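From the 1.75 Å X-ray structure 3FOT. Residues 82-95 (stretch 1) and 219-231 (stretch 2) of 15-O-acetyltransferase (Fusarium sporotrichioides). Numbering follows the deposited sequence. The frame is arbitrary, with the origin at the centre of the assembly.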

# COMPACT_ATOMS: atom_id res chain seq x y z
N LEU A 82 8.07 17.91 -7.13
CA LEU A 82 6.65 17.63 -6.90
C LEU A 82 5.77 18.33 -7.94
O LEU A 82 4.74 17.80 -8.41
CB LEU A 82 6.25 18.07 -5.49
CG LEU A 82 4.80 17.82 -5.09
CD1 LEU A 82 4.39 16.32 -5.18
CD2 LEU A 82 4.61 18.32 -3.66
N LEU A 83 6.18 19.53 -8.31
CA LEU A 83 5.49 20.24 -9.41
C LEU A 83 5.57 19.47 -10.73
O LEU A 83 4.54 19.30 -11.41
CB LEU A 83 6.03 21.67 -9.58
CG LEU A 83 5.69 22.62 -8.44
CD1 LEU A 83 6.60 23.84 -8.46
CD2 LEU A 83 4.20 23.02 -8.49
N ASP A 84 6.75 18.98 -11.10
CA ASP A 84 6.91 18.17 -12.29
C ASP A 84 6.03 16.92 -12.17
O ASP A 84 5.40 16.51 -13.14
CB ASP A 84 8.37 17.72 -12.49
CG ASP A 84 9.30 18.86 -12.82
OD1 ASP A 84 8.79 19.95 -13.25
OD2 ASP A 84 10.53 18.66 -12.65
N ALA A 85 6.01 16.34 -10.97
CA ALA A 85 5.31 15.08 -10.75
C ALA A 85 3.79 15.29 -10.84
O ALA A 85 3.08 14.42 -11.33
CB ALA A 85 5.68 14.49 -9.41
N ARG A 86 3.33 16.46 -10.40
CA ARG A 86 1.91 16.81 -10.47
C ARG A 86 1.48 16.87 -11.93
O ARG A 86 0.40 16.40 -12.28
CB ARG A 86 1.62 18.16 -9.79
CG ARG A 86 0.11 18.53 -9.93
CD ARG A 86 -0.27 19.72 -9.10
NE ARG A 86 -1.67 20.08 -9.27
CZ ARG A 86 -2.36 20.87 -8.45
NH1 ARG A 86 -1.80 21.37 -7.35
NH2 ARG A 86 -3.64 21.14 -8.72
N PHE A 87 2.35 17.43 -12.77
CA PHE A 87 2.11 17.44 -14.21
C PHE A 87 2.02 16.04 -14.81
O PHE A 87 1.09 15.75 -15.56
CB PHE A 87 3.14 18.28 -14.96
CG PHE A 87 2.71 18.60 -16.35
CD1 PHE A 87 1.89 19.71 -16.59
CD2 PHE A 87 3.05 17.76 -17.42
CE1 PHE A 87 1.44 20.00 -17.89
CE2 PHE A 87 2.59 18.04 -18.72
CZ PHE A 87 1.80 19.17 -18.93
N GLU A 88 2.95 15.16 -14.45
CA GLU A 88 2.94 13.79 -14.94
C GLU A 88 1.76 12.97 -14.39
O GLU A 88 1.14 12.19 -15.13
CB GLU A 88 4.23 13.08 -14.52
CG GLU A 88 5.50 13.63 -15.18
CD GLU A 88 6.68 12.68 -15.00
OE1 GLU A 88 6.52 11.60 -14.38
OE2 GLU A 88 7.77 12.99 -15.52
N HIS A 89 1.50 13.14 -13.09
CA HIS A 89 0.55 12.29 -12.35
C HIS A 89 -0.24 13.12 -11.34
O HIS A 89 0.10 13.18 -10.16
CB HIS A 89 1.28 11.10 -11.72
CG HIS A 89 2.00 10.27 -12.74
ND1 HIS A 89 1.33 9.62 -13.75
CD2 HIS A 89 3.31 10.05 -12.95
CE1 HIS A 89 2.20 9.00 -14.52
NE2 HIS A 89 3.41 9.25 -14.06
N PRO A 90 -1.28 13.79 -11.82
CA PRO A 90 -2.03 14.72 -10.95
C PRO A 90 -2.83 14.11 -9.81
O PRO A 90 -3.45 14.87 -9.04
CB PRO A 90 -2.95 15.49 -11.92
CG PRO A 90 -2.68 14.93 -13.30
CD PRO A 90 -1.76 13.76 -13.22
N GLU A 91 -2.81 12.79 -9.65
CA GLU A 91 -3.40 12.17 -8.48
C GLU A 91 -2.86 12.78 -7.19
O GLU A 91 -3.56 12.81 -6.20
CB GLU A 91 -3.08 10.67 -8.48
CG GLU A 91 -3.96 9.87 -9.44
CD GLU A 91 -3.54 9.92 -10.88
OE1 GLU A 91 -2.44 10.45 -11.22
OE2 GLU A 91 -4.31 9.39 -11.68
N CYS A 92 -1.61 13.26 -7.23
CA CYS A 92 -0.96 13.85 -6.04
C CYS A 92 -1.61 15.15 -5.54
O CYS A 92 -1.27 15.62 -4.43
CB CYS A 92 0.54 14.06 -6.32
SG CYS A 92 0.83 15.33 -7.59
N ALA A 93 -2.53 15.74 -6.33
CA ALA A 93 -3.29 16.90 -5.85
C ALA A 93 -4.81 16.78 -5.95
O ALA A 93 -5.52 17.80 -5.86
CB ALA A 93 -2.81 18.17 -6.56
N CYS A 94 -5.31 15.56 -6.14
CA CYS A 94 -6.75 15.35 -6.08
C CYS A 94 -7.22 15.58 -4.63
O CYS A 94 -6.42 15.47 -3.68
CB CYS A 94 -7.14 13.94 -6.56
SG CYS A 94 -6.86 13.65 -8.32
N THR A 95 -8.49 15.94 -4.48
CA THR A 95 -9.08 16.20 -3.18
C THR A 95 -10.36 15.37 -3.04
O THR A 95 -10.88 14.85 -4.02
CB THR A 95 -9.43 17.70 -3.05
OG1 THR A 95 -10.27 18.10 -4.14
CG2 THR A 95 -8.16 18.55 -3.05
N LYS A 219 8.01 27.47 -17.73
CA LYS A 219 6.82 27.39 -16.89
C LYS A 219 5.93 26.24 -17.35
O LYS A 219 5.80 25.95 -18.54
CB LYS A 219 6.05 28.71 -16.87
CG LYS A 219 5.43 29.12 -18.21
N ILE A 220 5.33 25.57 -16.38
CA ILE A 220 4.41 24.48 -16.66
C ILE A 220 3.11 25.11 -17.18
O ILE A 220 2.63 26.10 -16.62
CB ILE A 220 4.18 23.63 -15.40
CG1 ILE A 220 5.51 22.98 -14.95
CG2 ILE A 220 3.11 22.58 -15.64
CD1 ILE A 220 5.37 21.75 -14.01
N GLN A 221 2.58 24.57 -18.27
CA GLN A 221 1.29 25.03 -18.80
C GLN A 221 0.15 24.29 -18.09
O GLN A 221 -0.36 23.29 -18.61
CB GLN A 221 1.21 24.86 -20.33
CG GLN A 221 2.13 25.79 -21.13
CD GLN A 221 1.76 27.27 -20.97
N TRP A 222 -0.20 24.77 -16.91
CA TRP A 222 -1.25 24.16 -16.09
C TRP A 222 -2.57 24.11 -16.84
O TRP A 222 -2.93 25.05 -17.55
CB TRP A 222 -1.40 24.89 -14.76
CG TRP A 222 -0.17 24.74 -13.90
CD1 TRP A 222 0.66 25.74 -13.51
CD2 TRP A 222 0.38 23.52 -13.39
NE1 TRP A 222 1.70 25.22 -12.76
CE2 TRP A 222 1.54 23.87 -12.66
CE3 TRP A 222 -0.02 22.17 -13.43
CZ2 TRP A 222 2.33 22.91 -12.02
CZ3 TRP A 222 0.77 21.22 -12.79
CH2 TRP A 222 1.92 21.60 -12.09
N GLY A 223 -3.27 22.99 -16.69
CA GLY A 223 -4.40 22.66 -17.55
C GLY A 223 -4.07 21.48 -18.42
O GLY A 223 -4.88 20.55 -18.57
N GLN A 224 -2.85 21.47 -18.97
CA GLN A 224 -2.41 20.38 -19.83
C GLN A 224 -2.19 19.04 -19.14
O GLN A 224 -2.02 18.04 -19.82
CB GLN A 224 -1.16 20.76 -20.62
CG GLN A 224 -1.32 22.02 -21.44
CD GLN A 224 -0.14 22.26 -22.32
OE1 GLN A 224 0.89 21.59 -22.20
NE2 GLN A 224 -0.26 23.23 -23.23
N GLU A 225 -2.21 19.03 -17.81
CA GLU A 225 -2.01 17.78 -17.05
C GLU A 225 -3.32 17.03 -16.78
O GLU A 225 -3.29 15.91 -16.33
CB GLU A 225 -1.32 18.08 -15.70
CG GLU A 225 -2.26 18.57 -14.60
CD GLU A 225 -2.65 20.06 -14.72
OE1 GLU A 225 -2.36 20.69 -15.76
OE2 GLU A 225 -3.24 20.61 -13.76
N ILE A 226 -4.46 17.65 -17.05
CA ILE A 226 -5.76 16.98 -16.81
C ILE A 226 -5.82 15.65 -17.56
O ILE A 226 -6.25 14.64 -17.00
CB ILE A 226 -6.94 17.93 -17.13
CG1 ILE A 226 -6.98 19.05 -16.08
CG2 ILE A 226 -8.28 17.17 -17.16
CD1 ILE A 226 -7.86 20.19 -16.45
N LYS A 227 -5.34 15.64 -18.80
CA LYS A 227 -5.33 14.42 -19.60
C LYS A 227 -4.37 13.35 -19.04
O LYS A 227 -4.39 12.20 -19.52
CB LYS A 227 -4.98 14.72 -21.05
CG LYS A 227 -3.58 15.32 -21.23
CD LYS A 227 -3.33 15.65 -22.72
CE LYS A 227 -1.98 16.33 -22.90
NZ LYS A 227 -2.03 17.76 -22.47
N ASN A 228 -3.55 13.73 -18.06
CA ASN A 228 -2.58 12.80 -17.45
C ASN A 228 -3.11 12.06 -16.23
O ASN A 228 -2.47 11.12 -15.74
CB ASN A 228 -1.26 13.52 -17.10
CG ASN A 228 -0.48 13.94 -18.34
OD1 ASN A 228 -0.66 13.38 -19.42
ND2 ASN A 228 0.42 14.90 -18.16
N LEU A 229 -4.26 12.51 -15.71
CA LEU A 229 -4.99 11.73 -14.72
C LEU A 229 -5.21 10.29 -15.22
O LEU A 229 -5.46 10.07 -16.41
CB LEU A 229 -6.33 12.38 -14.41
CG LEU A 229 -6.39 13.65 -13.57
CD1 LEU A 229 -7.73 14.37 -13.74
CD2 LEU A 229 -6.12 13.36 -12.08
N SER A 230 -5.08 9.31 -14.33
CA SER A 230 -5.31 7.92 -14.70
C SER A 230 -6.76 7.85 -15.18
O SER A 230 -7.65 8.47 -14.59
CB SER A 230 -5.08 6.97 -13.49
OG SER A 230 -3.69 6.90 -13.17
N PRO A 231 -7.00 7.12 -16.28
CA PRO A 231 -8.38 7.03 -16.75
C PRO A 231 -9.26 6.22 -15.80
O PRO A 231 -8.72 5.53 -14.91
CB PRO A 231 -8.22 6.37 -18.13
CG PRO A 231 -6.97 5.57 -18.03
CD PRO A 231 -6.06 6.36 -17.13
O HOH W 1 -1.51 9.69 -13.60
O HOH W 2 -7.02 9.09 -11.75

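The carboxylate of E91 makes the most concentrated polar contact between the two stretches: its OE2 accepts the backbone N of S230 at 2.8 Å, with an N-H...acceptor angle of 162°, and also S230 OG at 3.0 Å. One carboxylate oxygen thus holds both the main chain and the hydroxyl of a single residue. The side chain of E91 leaves the backbone sideways, and its bend (chi1 -78°, chi2 80°) brings the acid to the other stretch. The second strong bond lies at the helix end, where N228 ND2 donates to F87 O at 2.8 Å and 163°. The helix runs to E88 and H89 departs from helical angles, so the carbonyl of F87 is left without the usual amide four residues on, which here belongs to E91 in the 3-10 segment; the side-chain amide of N228 bonds to it instead.

Water 1 extends this network. It donates to E91 OE1 and to N228 O, both at 2.7 Å, and lies 2.8 Å from H89 ND1, so it ties the two stretches together beside the direct bonds. Water 2 lies on the other oxygen of the acid, 2.7 Å from E91 OE2 and 3.0 Å from S230 O.

The two segments of 15-O-acetyltransferase, more than 130 residues apart in sequence wherever they touch, pack the end of a helix against an irregular chain and bury 718 Å² between them. The backbones come closest at F87 and E225, with CA atoms 5.0 Å apart, and again at P90 and L229, 5.6 Å apart. Stretch 2 makes a type I turn from G223 to I226 here, followed by a 3-10 segment at 226-228. G223 N donates to E225 OE1 at 2.6 Å, folding the acid back over its own turn while its aliphatic part faces the helix. G223 itself has phi 111° and psi -42°, angles at which a CB would jam against the preceding carbonyl oxygen.

F87 is the centre of the packing and gives up the largest area, 132 Å². E225 CB sits over one face of its ring, 4.1 Å from the centroid, in a CH-pi contact. Around the ring edge lie W222 CZ3, Q224 CB and Q221 O, while I220 CG2 comes within 3.3 Å of F87 CD1, a tight apolar contact. One helical turn earlier, L83 CD2 packs 4.0 Å from W222 CZ2, and L83 O meets the indole edge at CH2, 3.6 Å away. R86 lays its aliphatic chain near the same indole, with CG 4.0 Å from W222 CZ3; its guanidinium CZ is 5.8 Å from the centroid of the six-membered ring, at most a weak cation-pi attraction.

Beyond the helix, P90 points toward stretch 2. Its CG lies 3.2 Å from E225 O, and its CB packs 3.8 Å from L229 CD2. C94 SG approaches that same methyl at 3.8 Å, completing a small apolar patch.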